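Local coordinates for nickel-dependent hydrogenase large subunit (Allochromatium vinosum, PDB 3MYR) that catalyses the oxidation of molecular hydrogen at a nickel-iron centre and works as a heterodimer with a small subunit that carries the iron-sulfur clusters, at the interface of chains B and A. Numbering follows the deposited sequence. Chains: chain A, Nickel-dependent hydrogenase large subunit; chain B, Hydrogenase (NiFe) small subunit HydA.

Contacts 1 and 2 are separate patches of one heterodimer interface, their C-alpha centres about 22 Å apart, and they share no residue. On the small subunit, contact 1 uses the loop leading into helix 50-63 and its first turn, whereas contact 2 uses the 3-10 helix 83-85, B:Ser86, B:Thr127 and the segment just before B:Cys14, a ligand of a [4Fe-4S] cluster. On the large subunit, contact 1 draws mainly on the N-terminal stretch and a loop at 169-171, and contact 2 on residues directly after strand 27-35 with A:Tyr354 and A:Trp375. Fastened at both places, the subunits are probably restrained from rocking, which would keep cluster and nickel-iron centre in register.

Contact 1: the interface of chains B and A. Residues chain B 47-50, 52; chain A 7, 9, 11, 169-171, 546.
B:Ser49 and its neighbours meet A:Thr11, A:Pro9 and A:Tyr171 in a polar, loop-to-loop part of the heterodimer interface, which ties the start of small-subunit helix 50-63 to the large subunit. The hydroxyl OG of B:Ser49 accepts a hydrogen bond from the backbone N of A:Thr11 at 3.1 Å, an almost straight bond (174° at H). A:Thr11 carries its OG1 between its own backbone N and carbonyl carbon (chi1 58°), from where the hydroxyl donates to B:Ala48 O at 2.8 Å, approaching from above the carbonyl plane. The two hydroxyls also bond to each other, B:Ser49 OG to A:Thr11 OG1 at 3.2 Å, and both hold water 2, which reaches B:Ala47 O as well. A valine in place of A:Thr11 would probably leave the B:Ala48 carbonyl without its hydroxyl donor and let water 2 drift. B:Ser49 N donates a hydrogen bond to the phenol OH of A:Tyr171 at 2.9 Å, and water 1 links that OH to B:Ser49 O. Next along the chain, B:Gly50 N donates to A:Pro9 O at 2.7 Å. Carbon packing completes the grip: CG2 of A:Val7 lies 3.7 Å from B:Ser49 CB, and A:Leu546 brings CD2 against the same side chain. For the large subunit, the site anchors its N-terminal segment through B:Ala48 O, the hydroxyl of B:Ser49 and B:Gly50 N, while A:Tyr171 takes the N-H of B:Ser49.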
loop_
_atom_site.group_PDB
_atom_site.type_symbol
_atom_site.label_atom_id
_atom_site.label_comp_id
_atom_site.label_asym_id
_atom_site.label_seq_id
_atom_site.Cartn_x
_atom_site.Cartn_y
_atom_site.Cartn_z
ATOM N N ALA B 47 -17.294 0.354 -6.106
ATOM C CA ALA B 47 -17.783 1.751 -6.291
ATOM C C ALA B 47 -18.440 2.281 -5.012
ATOM O O ALA B 47 -18.129 3.379 -4.538
ATOM C CB ALA B 47 -18.743 1.847 -7.408
ATOM N N ALA B 48 -19.367 1.485 -4.472
ATOM C CA ALA B 48 -20.217 1.871 -3.357
ATOM C C ALA B 48 -19.448 1.644 -2.047
ATOM O O ALA B 48 -18.579 0.763 -1.971
ATOM C CB ALA B 48 -21.464 0.986 -3.377
ATOM N N SER B 49 -19.771 2.446 -1.031
ATOM C CA SER B 49 -19.245 2.305 0.318
ATOM C C SER B 49 -20.377 1.929 1.287
ATOM O O SER B 49 -21.569 1.938 0.914
ATOM C CB SER B 49 -18.721 3.681 0.756
ATOM O OG SER B 49 -17.311 3.846 0.446
ATOM N N GLY B 50 -20.035 1.682 2.558
ATOM C CA GLY B 50 -21.058 1.595 3.613
ATOM C C GLY B 50 -22.101 0.502 3.355
ATOM O O GLY B 50 -21.797 -0.575 2.847
ATOM N N ALA B 52 -24.421 0.242 1.029
ATOM C CA ALA B 52 -24.595 -0.202 -0.343
ATOM C C ALA B 52 -23.567 -1.321 -0.660
ATOM O O ALA B 52 -23.835 -2.226 -1.428
ATOM C CB ALA B 52 -24.386 0.948 -1.308
ATOM N N VAL A 7 -20.519 5.897 7.601
ATOM C CA VAL A 7 -20.024 5.165 6.448
ATOM C C VAL A 7 -18.912 4.169 6.764
ATOM O O VAL A 7 -17.770 4.532 7.096
ATOM C CB VAL A 7 -19.832 6.065 5.203
ATOM C CG1 VAL A 7 -20.009 7.588 5.397
ATOM C CG2 VAL A 7 -19.167 5.475 3.928
ATOM N N PRO A 9 -18.139 0.020 5.457
ATOM C CA PRO A 9 -16.732 0.381 5.194
ATOM C C PRO A 9 -16.626 1.563 4.237
ATOM O O PRO A 9 -17.407 1.702 3.325
ATOM C CB PRO A 9 -16.162 -0.861 4.472
ATOM C CG PRO A 9 -17.402 -1.549 3.814
ATOM C CD PRO A 9 -18.603 -1.164 4.704
ATOM N N THR A 11 -14.844 2.176 1.131
ATOM C CA THR A 11 -14.154 1.342 0.151
ATOM C C THR A 11 -13.239 2.198 -0.748
ATOM O O THR A 11 -13.196 3.417 -0.635
ATOM C CB THR A 11 -15.173 0.600 -0.708
ATOM O OG1 THR A 11 -16.018 1.571 -1.353
ATOM C CG2 THR A 11 -16.085 -0.333 0.221
ATOM N N ASN A 169 -25.030 -1.242 -6.922
ATOM C CA ASN A 169 -25.475 -0.230 -5.933
ATOM C C ASN A 169 -24.639 1.058 -5.942
ATOM O O ASN A 169 -24.537 1.719 -4.893
ATOM C CB ASN A 169 -25.448 -0.792 -4.469
ATOM C CG ASN A 169 -26.218 -2.132 -4.318
ATOM O OD1 ASN A 169 -26.009 -2.929 -3.366
ATOM N ND2 ASN A 169 -27.086 -2.379 -5.243
ATOM N N GLY A 170 -23.970 1.371 -7.058
ATOM C CA GLY A 170 -23.077 2.521 -7.127
ATOM C C GLY A 170 -23.951 3.775 -7.219
ATOM O O GLY A 170 -25.202 3.703 -7.295
ATOM N N TYR A 171 -23.309 4.932 -7.191
ATOM C CA TYR A 171 -24.006 6.166 -7.000
ATOM C C TYR A 171 -24.284 6.812 -8.345
ATOM O O TYR A 171 -24.526 8.003 -8.428
ATOM C CB TYR A 171 -23.214 7.091 -6.026
ATOM C CG TYR A 171 -22.896 6.439 -4.669
ATOM C CD1 TYR A 171 -23.763 5.502 -4.100
ATOM C CD2 TYR A 171 -21.694 6.701 -4.008
ATOM C CE1 TYR A 171 -23.423 4.840 -2.886
ATOM C CE2 TYR A 171 -21.339 6.035 -2.814
ATOM C CZ TYR A 171 -22.191 5.113 -2.263
ATOM O OH TYR A 171 -21.868 4.492 -1.077
ATOM N N LEU A 546 -16.673 10.694 0.286
ATOM C CA LEU A 546 -15.711 9.854 -0.371
ATOM C C LEU A 546 -14.734 10.718 -1.162
ATOM O O LEU A 546 -13.564 10.446 -1.168
ATOM C CB LEU A 546 -16.417 8.849 -1.303
ATOM C CG LEU A 546 -17.373 7.843 -0.617
ATOM C CD1 LEU A 546 -17.939 6.877 -1.672
ATOM C CD2 LEU A 546 -16.699 7.069 0.474
HETATM O O HOH W 1 -23.940 3.876 0.426
HETATM O O HOH W 2 -16.479 3.902 -2.181
#

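Contact 2: the interface of chains B and A. Residues chain B 12, 84-86, 127; chain A 36-38, 354, 375.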
loop_
_atom_site.group_PDB
_atom_site.type_symbol
_atom_site.label_atom_id
_atom_site.label_comp_id
_atom_site.label_asym_id
_atom_site.label_seq_id
_atom_site.Cartn_x
_atom_site.Cartn_y
_atom_site.Cartn_z
ATOM N N GLN B 12 -7.349 -9.175 8.536
ATOM C CA GLN B 12 -6.108 -8.529 9.031
ATOM C C GLN B 12 -5.030 -8.660 7.960
ATOM O O GLN B 12 -4.058 -9.466 8.093
ATOM C CB GLN B 12 -5.616 -9.163 10.336
ATOM C CG GLN B 12 -6.623 -9.032 11.504
ATOM C CD GLN B 12 -6.023 -9.725 12.704
ATOM O OE1 GLN B 12 -5.925 -10.946 12.713
ATOM N NE2 GLN B 12 -5.617 -8.952 13.736
ATOM N N GLY B 84 -13.625 -6.608 18.983
ATOM C CA GLY B 84 -13.212 -5.255 18.556
ATOM C C GLY B 84 -11.836 -5.063 17.906
ATOM O O GLY B 84 -11.570 -4.015 17.285
ATOM N N PHE B 85 -10.957 -6.072 17.983
ATOM C CA PHE B 85 -9.677 -5.986 17.245
ATOM C C PHE B 85 -9.838 -5.758 15.717
ATOM O O PHE B 85 -9.042 -5.046 15.115
ATOM C CB PHE B 85 -8.832 -7.259 17.427
ATOM C CG PHE B 85 -8.229 -7.433 18.824
ATOM C CD1 PHE B 85 -8.196 -8.699 19.425
ATOM C CD2 PHE B 85 -7.753 -6.341 19.560
ATOM C CE1 PHE B 85 -7.648 -8.876 20.734
ATOM C CE2 PHE B 85 -7.216 -6.501 20.854
ATOM C CZ PHE B 85 -7.141 -7.768 21.436
ATOM N N SER B 86 -10.857 -6.323 15.075
ATOM C CA SER B 86 -10.972 -6.095 13.612
ATOM C C SER B 86 -12.450 -6.253 13.284
ATOM O O SER B 86 -13.020 -7.330 13.503
ATOM C CB SER B 86 -10.189 -7.167 12.853
ATOM O OG SER B 86 -10.110 -6.892 11.430
ATOM N N THR B 127 -3.431 -10.018 19.010
ATOM C CA THR B 127 -4.850 -9.955 18.624
ATOM C C THR B 127 -5.500 -11.350 18.540
ATOM O O THR B 127 -6.681 -11.454 18.219
ATOM C CB THR B 127 -5.101 -9.198 17.310
ATOM O OG1 THR B 127 -4.479 -9.917 16.244
ATOM C CG2 THR B 127 -4.558 -7.707 17.358
ATOM N N THR A 36 -10.548 0.501 12.117
ATOM C CA THR A 36 -11.289 -0.555 12.795
ATOM C C THR A 36 -10.562 -1.893 12.610
ATOM O O THR A 36 -11.204 -2.941 12.736
ATOM C CB THR A 36 -12.793 -0.664 12.320
ATOM O OG1 THR A 36 -12.812 -1.110 10.949
ATOM C CG2 THR A 36 -13.544 0.740 12.366
ATOM N N MET A 37 -9.223 -1.866 12.434
ATOM C CA MET A 37 -8.445 -3.130 12.448
ATOM C C MET A 37 -7.066 -2.826 13.022
ATOM O O MET A 37 -6.450 -1.780 12.695
ATOM C CB MET A 37 -8.371 -3.757 11.053
ATOM C CG MET A 37 -7.674 -5.140 10.997
ATOM S SD MET A 37 -5.840 -5.053 10.968
ATOM C CE MET A 37 -5.485 -4.772 9.190
ATOM N N VAL A 38 -6.573 -3.720 13.890
ATOM C CA VAL A 38 -5.214 -3.565 14.405
ATOM C C VAL A 38 -4.507 -4.934 14.322
ATOM O O VAL A 38 -5.205 -5.996 14.403
ATOM C CB VAL A 38 -5.292 -3.076 15.926
ATOM C CG1 VAL A 38 -6.024 -4.085 16.757
ATOM C CG2 VAL A 38 -3.866 -2.756 16.489
ATOM N N TYR A 354 -9.186 -2.008 24.015
ATOM C CA TYR A 354 -10.467 -1.689 23.430
ATOM C C TYR A 354 -11.515 -1.403 24.508
ATOM O O TYR A 354 -12.111 -0.343 24.512
ATOM C CB TYR A 354 -10.888 -2.849 22.494
ATOM C CG TYR A 354 -12.077 -2.548 21.588
ATOM C CD1 TYR A 354 -13.342 -3.105 21.846
ATOM C CD2 TYR A 354 -11.928 -1.700 20.473
ATOM C CE1 TYR A 354 -14.411 -2.862 20.997
ATOM C CE2 TYR A 354 -13.003 -1.413 19.642
ATOM C CZ TYR A 354 -14.234 -2.008 19.915
ATOM O OH TYR A 354 -15.259 -1.720 19.065
ATOM N N TRP A 375 -8.394 2.786 16.340
ATOM C CA TRP A 375 -7.156 2.074 16.529
ATOM C C TRP A 375 -5.988 2.932 16.096
ATOM O O TRP A 375 -4.863 2.529 16.343
ATOM C CB TRP A 375 -7.094 0.698 15.838
ATOM C CG TRP A 375 -7.898 -0.362 16.553
ATOM C CD1 TRP A 375 -9.027 -0.984 16.096
ATOM C CD2 TRP A 375 -7.590 -0.953 17.803
ATOM N NE1 TRP A 375 -9.480 -1.903 17.016
ATOM C CE2 TRP A 375 -8.632 -1.870 18.102
ATOM C CE3 TRP A 375 -6.589 -0.711 18.775
ATOM C CZ2 TRP A 375 -8.640 -2.649 19.277
ATOM C CZ3 TRP A 375 -6.586 -1.516 19.939
ATOM C CH2 TRP A 375 -7.621 -2.436 20.193
HETATM O O HOH W 3 -12.648 -2.187 15.601
#
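B:Ser86 and A:Met37, both extended, pair as an antiparallel beta bridge, with A:Val38 N donating to B:Phe85 O at 3.1 Å. This isolated intersubunit bridge shows how a short backbone match can be secured by side chains on either flank. On one flank A:Trp375 turns the edge of its indole to the small subunit: NE1 donates to B:Gly84 O at 3.0 Å, and the acceptor lies in the ring plane. Water 3 also binds this carbonyl and bridges it, by a longer contact, to A:Thr36 O. On the same side of the indole as NE1, the benzo carbon CZ2 of A:Trp375 lies 3.8 Å from B:Phe85 CD2, the two side chains crossing at a slant. One face of the indole is covered by A:Val38 CG1, which sits over the ring centre because chi1 (60°) places that methyl between the backbone N and the carbonyl carbon. A:Tyr354 takes B:Gly84 on its flat side, the glycine CA resting toward the rim, 3.7 Å from the ring centroid, in a CH-pi contact. The other flank belongs to A:Met37, whose CG is anti to the backbone N (chi1 -175°) before the chain bends at its next two torsions; the CE methyl then comes to 3.8 Å from B:Gln12 CA. That glutamine reaches across with an extended chain. It stands two residues before the cluster ligand B:Cys14, so holding its side chain is likely to help fix that cluster-binding segment against the large subunit. Two bonds in the plane of its amide fix the rotation of the group: NE2 donates to A:Val38 O at 3.1 Å across the interface, and to B:Thr127 OG1 at 2.9 Å within the small subunit, the latter bond nearly straight at 171° at H.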